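Local structure of outer membrane protein Omp121 (Bacteroides thetaiotaomicron, 5FQ8) at residues B[665-671]-B[698-704]; B[536-541]-B[564-569]. The protein probably forms the TonB-dependent, SusC-type transporter barrel of a SusCD complex that imports nutrients across the bacterial outer membrane. The contacts are given in a common frame with arbitrary orientation. Numbering follows the deposited sequence.

Both contacts pair antiparallel strands of the large sheet that curls into the transmembrane barrel. Contact 2 comes first along the chain, within the hairpin of strands 538-549 and 558-569; contact 1 follows, joining strands 661-680 and 697-712. Strands 582-596 and 643-656 lie between them in the wall, so the two are in series around the barrel. Their centres are about 20 Å apart and their nearest atoms about 11 Å, without touching. Each has one face turned to the interior, where residues of the plug domain region meet it: R89 and K145 at contact 1, A39 and A149 at contact 2. Together they sample one side of the wall enclosing the plug.

Contact 1: residues B[665-671]-B[698-704]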
loop_
_atom_site.group_PDB
_atom_site.type_symbol
_atom_site.label_atom_id
_atom_site.label_comp_id
_atom_site.label_asym_id
_atom_site.label_seq_id
_atom_site.Cartn_x
_atom_site.Cartn_y
_atom_site.Cartn_z
ATOM N N VAL B 665 -41.157 33.212 18.887
ATOM C CA VAL B 665 -41.558 32.906 17.517
ATOM C C VAL B 665 -40.635 33.630 16.557
ATOM O O VAL B 665 -40.426 34.837 16.684
ATOM C CB VAL B 665 -43.012 33.311 17.227
ATOM C CG1 VAL B 665 -43.414 32.845 15.836
ATOM C CG2 VAL B 665 -43.921 32.731 18.248
ATOM N N SER B 666 -40.116 32.905 15.579
ATOM C CA SER B 666 -39.277 33.483 14.544
ATOM C C SER B 666 -39.805 33.103 13.170
ATOM O O SER B 666 -40.304 31.994 12.973
ATOM C CB SER B 666 -37.844 33.027 14.705
ATOM O OG SER B 666 -37.370 33.399 15.980
ATOM N N TYR B 667 -39.711 34.043 12.235
ATOM C CA TYR B 667 -40.043 33.823 10.832
ATOM C C TYR B 667 -38.846 34.237 9.997
ATOM O O TYR B 667 -38.403 35.382 10.083
ATOM C CB TYR B 667 -41.267 34.630 10.414
ATOM C CG TYR B 667 -42.567 34.184 11.030
ATOM C CD1 TYR B 667 -43.333 33.199 10.435
ATOM C CD2 TYR B 667 -43.047 34.773 12.198
ATOM C CE1 TYR B 667 -44.522 32.799 10.986
ATOM C CE2 TYR B 667 -44.242 34.378 12.759
ATOM C CZ TYR B 667 -44.971 33.389 12.148
ATOM O OH TYR B 667 -46.157 32.980 12.692
ATOM N N TYR B 668 -38.337 33.321 9.185
ATOM C CA TYR B 668 -37.092 33.533 8.459
ATOM C C TYR B 668 -37.253 33.220 6.983
ATOM O O TYR B 668 -38.054 32.376 6.584
ATOM C CB TYR B 668 -35.976 32.682 9.014
ATOM C CG TYR B 668 -36.276 31.215 8.987
ATOM C CD1 TYR B 668 -35.989 30.443 7.875
ATOM C CD2 TYR B 668 -36.821 30.595 10.083
ATOM C CE1 TYR B 668 -36.256 29.106 7.861
ATOM C CE2 TYR B 668 -37.092 29.265 10.077
ATOM C CZ TYR B 668 -36.812 28.528 8.967
ATOM O OH TYR B 668 -37.089 27.197 8.998
ATOM N N ASN B 669 -36.441 33.890 6.180
ATOM C CA ASN B 669 -36.440 33.714 4.733
ATOM C C ASN B 669 -34.988 33.752 4.274
ATOM O O ASN B 669 -34.380 34.822 4.235
ATOM C CB ASN B 669 -37.279 34.797 4.066
ATOM C CG ASN B 669 -37.160 34.789 2.567
ATOM O OD1 ASN B 669 -37.869 34.065 1.890
ATOM N ND2 ASN B 669 -36.271 35.613 2.038
ATOM N N ARG B 670 -34.444 32.588 3.923
ATOM C CA ARG B 670 -33.018 32.385 3.683
ATOM C C ARG B 670 -32.778 32.036 2.222
ATOM O O ARG B 670 -33.401 31.106 1.704
ATOM C CB ARG B 670 -32.507 31.254 4.578
ATOM C CG ARG B 670 -31.042 31.195 4.836
ATOM C CD ARG B 670 -30.768 29.903 5.578
ATOM N NE ARG B 670 -29.708 30.001 6.578
ATOM C CZ ARG B 670 -29.891 30.432 7.818
ATOM N NH1 ARG B 670 -31.083 30.821 8.205
ATOM N NH2 ARG B 670 -28.881 30.486 8.664
ATOM N N ASN B 671 -31.873 32.764 1.561
ATOM C CA ASN B 671 -31.504 32.491 0.167
ATOM C C ASN B 671 -29.993 32.365 0.064
ATOM O O ASN B 671 -29.276 33.349 0.247
ATOM C CB ASN B 671 -31.999 33.587 -0.782
ATOM C CG ASN B 671 -33.469 33.449 -1.122
ATOM O OD1 ASN B 671 -34.287 34.268 -0.720
ATOM N ND2 ASN B 671 -33.812 32.409 -1.859
ATOM N N ARG B 698 -33.394 28.053 -1.243
ATOM C CA ARG B 698 -34.207 28.832 -0.329
ATOM C C ARG B 698 -34.682 27.968 0.825
ATOM O O ARG B 698 -35.114 26.831 0.624
ATOM C CB ARG B 698 -35.401 29.443 -1.055
ATOM C CG ARG B 698 -36.147 30.457 -0.245
ATOM C CD ARG B 698 -37.220 31.096 -1.057
ATOM N NE ARG B 698 -38.271 30.142 -1.348
ATOM C CZ ARG B 698 -39.246 30.361 -2.216
ATOM N NH1 ARG B 698 -39.294 31.500 -2.885
ATOM N NH2 ARG B 698 -40.169 29.438 -2.409
ATOM N N ASN B 699 -34.570 28.509 2.036
ATOM C CA ASN B 699 -35.135 27.905 3.238
ATOM C C ASN B 699 -35.974 28.963 3.943
ATOM O O ASN B 699 -35.453 29.994 4.367
ATOM C CB ASN B 699 -34.045 27.363 4.160
ATOM C CG ASN B 699 -33.415 26.103 3.627
ATOM O OD1 ASN B 699 -33.959 25.013 3.761
ATOM N ND2 ASN B 699 -32.253 26.247 3.018
ATOM N N ARG B 700 -37.275 28.714 4.038
ATOM C CA ARG B 700 -38.228 29.563 4.741
ATOM C C ARG B 700 -38.957 28.727 5.773
ATOM O O ARG B 700 -39.205 27.538 5.558
ATOM C CB ARG B 700 -39.287 30.161 3.808
ATOM C CG ARG B 700 -38.830 31.206 2.832
ATOM C CD ARG B 700 -40.033 31.910 2.175
ATOM N NE ARG B 700 -41.151 31.019 1.874
ATOM C CZ ARG B 700 -42.124 31.313 1.019
ATOM N NH1 ARG B 700 -42.105 32.467 0.368
ATOM N NH2 ARG B 700 -43.109 30.451 0.805
ATOM N N GLY B 701 -39.340 29.354 6.876
ATOM C CA GLY B 701 -40.129 28.633 7.851
ATOM C C GLY B 701 -40.447 29.404 9.105
ATOM O O GLY B 701 -40.348 30.628 9.158
ATOM N N ILE B 702 -40.847 28.645 10.116
ATOM C CA ILE B 702 -41.319 29.170 11.390
ATOM C C ILE B 702 -40.612 28.416 12.501
ATOM O O ILE B 702 -40.549 27.185 12.473
ATOM C CB ILE B 702 -42.843 29.013 11.547
ATOM C CG1 ILE B 702 -43.581 29.516 10.322
ATOM C CG2 ILE B 702 -43.327 29.780 12.736
ATOM C CD1 ILE B 702 -45.054 29.223 10.377
ATOM N N GLU B 703 -40.105 29.151 13.484
ATOM C CA GLU B 703 -39.515 28.577 14.685
ATOM C C GLU B 703 -40.297 29.099 15.871
ATOM O O GLU B 703 -40.303 30.305 16.133
ATOM C CB GLU B 703 -38.029 28.938 14.820
ATOM C CG GLU B 703 -37.112 28.288 13.804
ATOM C CD GLU B 703 -35.787 28.999 13.655
ATOM O OE1 GLU B 703 -35.529 29.946 14.420
ATOM O OE2 GLU B 703 -35.005 28.613 12.765
ATOM N N LEU B 704 -40.938 28.195 16.592
ATOM C CA LEU B 704 -41.856 28.556 17.656
ATOM C C LEU B 704 -41.510 27.774 18.911
ATOM O O LEU B 704 -41.340 26.555 18.858
ATOM C CB LEU B 704 -43.288 28.283 17.209
ATOM C CG LEU B 704 -44.403 28.107 18.216
ATOM C CD1 LEU B 704 -44.536 29.358 19.032
ATOM C CD2 LEU B 704 -45.660 27.834 17.442
HETATM O O HOH W 1 -38.153 30.954 17.782
#
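The feature to look at first is the Y668 ring lying over G701. With chi1 near +58° (p), the tyrosine swings across to the neighbouring strand, and G701 CA sits 4.0 Å from the centroid of the Y668 ring, a CH-pi contact over its face. A CB on G701 would clash with Y668 OH, so the bare backbone is the hollow that the ring fills. The strands spread here: the CA atoms of Y668 and G701 are 5.8 Å apart, and their two backbone bonds are long, G701 N to Y668 O at 3.3 Å and a weak Y668 N to G701 O at 3.4 Å. The pairs beyond are tighter, with S666 N to E703 O at 2.7 Å and R670 N to N699 O at 2.8 Å. On the same face as the ring, E703 is bridged to R89, R670 to E647, and the Y668 hydroxyl is bonded to N727. On the other face the directly opposed residues meet as knobs: V665 CG2 meets L704 CD1 at 3.5 Å, Y667 CE1 meets I702 CG1 at 3.5 Å, and farther along N669 OD1 lies 3.1 Å from R700 CD. An aromatic side chain seated on a cross-strand glycine is the mortise-tenon arrangement, or aromatic rescue of glycine, known from outer-membrane beta barrels, here on the plug-facing side of the wall.

Contact 2: residues B[536-541]-B[564-569]; sequences NMLYLT and ITGSFI
F568 (chi1 t, chi2 62°) is the apolar centre: its CD1 lies 3.6 Å from L538 CD2 and its CE1 3.8 Å from CE of M537 (ttt). L540 continues this face, its CD1 4.5 Å from I564 CG1. On the other face, Y539 (m) sets CE2 3.4 Å from I569 CD1, at the ring edge. Residues 538-541 and 564-569 are extended and antiparallel, axes 4.8 Å apart at 173°; N536 (phi/psi 54/31) and M537 (-127/-45) make the turn and the classic beta bulge, M537-L538, facing strand 513-534. Non-hydrogen-bonded pairs L538-F568 and L540-G566 alternate with hydrogen-bonded Y539-S567 and T541-T565: Y539 N to S567 O, S567 N to Y539 O and T565 N to T541 O are 2.9 Å, T541 N to T565 O 3.0 Å. I569 N to M537 O (2.8 Å) extends the set. At the polar edge, Y539 OH bonds weakly to N536 OD1 (2.9 Å); S567 OG bonds to K586. L538, L540, I564 and F568 against a mainly hydroxyl-bearing face are consistent with a barrel wall, probably lipid outside and plug within.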
loop_
_atom_site.group_PDB
_atom_site.type_symbol
_atom_site.label_atom_id
_atom_site.label_comp_id
_atom_site.label_asym_id
_atom_site.label_seq_id
_atom_site.Cartn_x
_atom_site.Cartn_y
_atom_site.Cartn_z
ATOM N N ASN B 536 -31.809 50.694 27.163
ATOM C CA ASN B 536 -32.126 49.274 27.324
ATOM C C ASN B 536 -33.498 48.923 26.754
ATOM O O ASN B 536 -34.174 48.009 27.229
ATOM C CB ASN B 536 -32.029 48.867 28.795
ATOM C CG ASN B 536 -30.631 49.077 29.356
ATOM O OD1 ASN B 536 -29.635 48.838 28.670
ATOM N ND2 ASN B 536 -30.553 49.520 30.603
ATOM N N MET B 537 -33.911 49.646 25.719
ATOM C CA MET B 537 -35.212 49.494 25.090
ATOM C C MET B 537 -35.043 49.290 23.591
ATOM O O MET B 537 -35.698 48.428 22.993
ATOM C CB MET B 537 -36.068 50.724 25.396
ATOM C CG MET B 537 -37.456 50.798 24.766
ATOM S SD MET B 537 -38.277 52.358 25.196
ATOM C CE MET B 537 -39.938 52.093 24.612
ATOM N N LEU B 538 -34.181 50.096 22.984
ATOM C CA LEU B 538 -33.855 50.023 21.565
ATOM C C LEU B 538 -32.406 49.597 21.411
ATOM O O LEU B 538 -31.492 50.315 21.824
ATOM C CB LEU B 538 -34.071 51.365 20.875
ATOM C CG LEU B 538 -35.485 51.720 20.450
ATOM C CD1 LEU B 538 -35.533 53.181 20.085
ATOM C CD2 LEU B 538 -35.891 50.878 19.271
ATOM N N TYR B 539 -32.200 48.437 20.811
ATOM C CA TYR B 539 -30.874 47.930 20.525
ATOM C C TYR B 539 -30.717 47.814 19.020
ATOM O O TYR B 539 -31.621 47.333 18.337
ATOM C CB TYR B 539 -30.665 46.586 21.192
ATOM C CG TYR B 539 -30.554 46.643 22.691
ATOM C CD1 TYR B 539 -29.411 47.138 23.302
ATOM C CD2 TYR B 539 -31.571 46.160 23.497
ATOM C CE1 TYR B 539 -29.292 47.161 24.669
ATOM C CE2 TYR B 539 -31.464 46.179 24.863
ATOM C CZ TYR B 539 -30.326 46.682 25.445
ATOM O OH TYR B 539 -30.224 46.704 26.817
ATOM N N LEU B 540 -29.581 48.261 18.508
ATOM C CA LEU B 540 -29.310 48.234 17.082
ATOM C C LEU B 540 -27.895 47.731 16.844
ATOM O O LEU B 540 -26.988 47.989 17.638
ATOM C CB LEU B 540 -29.483 49.615 16.466
ATOM C CG LEU B 540 -29.361 49.731 14.952
ATOM C CD1 LEU B 540 -30.642 49.287 14.297
ATOM C CD2 LEU B 540 -29.031 51.151 14.572
ATOM N N THR B 541 -27.711 47.011 15.742
ATOM C CA THR B 541 -26.407 46.448 15.427
ATOM C C THR B 541 -26.158 46.472 13.929
ATOM O O THR B 541 -27.026 46.085 13.146
ATOM C CB THR B 541 -26.307 45.022 15.954
ATOM O OG1 THR B 541 -26.882 44.968 17.260
ATOM C CG2 THR B 541 -24.872 44.606 16.032
ATOM N N ILE B 564 -27.649 44.042 9.311
ATOM C CA ILE B 564 -28.263 44.960 10.260
ATOM C C ILE B 564 -29.295 44.186 11.063
ATOM O O ILE B 564 -30.038 43.373 10.513
ATOM C CB ILE B 564 -28.878 46.172 9.532
ATOM C CG1 ILE B 564 -29.396 47.193 10.534
ATOM C CG2 ILE B 564 -29.977 45.739 8.592
ATOM C CD1 ILE B 564 -29.934 48.459 9.908
ATOM N N THR B 565 -29.302 44.396 12.375
ATOM C CA THR B 565 -30.279 43.773 13.252
ATOM C C THR B 565 -30.819 44.802 14.232
ATOM O O THR B 565 -30.142 45.768 14.588
ATOM C CB THR B 565 -29.704 42.600 14.044
ATOM O OG1 THR B 565 -28.702 43.076 14.941
ATOM C CG2 THR B 565 -29.100 41.588 13.134
ATOM N N GLY B 566 -32.045 44.573 14.673
ATOM C CA GLY B 566 -32.690 45.469 15.611
ATOM C C GLY B 566 -33.522 44.699 16.610
ATOM O O GLY B 566 -34.033 43.615 16.327
ATOM N N SER B 567 -33.650 45.284 17.796
ATOM C CA SER B 567 -34.409 44.692 18.884
ATOM C C SER B 567 -35.083 45.812 19.647
ATOM O O SER B 567 -34.442 46.805 19.994
ATOM C CB SER B 567 -33.514 43.885 19.814
ATOM O OG SER B 567 -34.248 43.409 20.919
ATOM N N PHE B 568 -36.372 45.648 19.899
ATOM C CA PHE B 568 -37.185 46.655 20.566
ATOM C C PHE B 568 -37.902 45.975 21.719
ATOM O O PHE B 568 -38.786 45.145 21.501
ATOM C CB PHE B 568 -38.156 47.275 19.570
ATOM C CG PHE B 568 -39.151 48.206 20.170
ATOM C CD1 PHE B 568 -38.750 49.352 20.818
ATOM C CD2 PHE B 568 -40.502 47.959 20.031
ATOM C CE1 PHE B 568 -39.681 50.212 21.340
ATOM C CE2 PHE B 568 -41.433 48.809 20.551
ATOM C CZ PHE B 568 -41.026 49.939 21.205
ATOM N N ILE B 569 -37.485 46.281 22.943
ATOM C CA ILE B 569 -38.119 45.724 24.128
ATOM C C ILE B 569 -39.180 46.724 24.561
ATOM O O ILE B 569 -38.881 47.712 25.223
ATOM C CB ILE B 569 -37.120 45.449 25.251
ATOM C CG1 ILE B 569 -35.948 44.644 24.740
ATOM C CG2 ILE B 569 -37.787 44.673 26.354
ATOM C CD1 ILE B 569 -34.780 45.494 24.466
#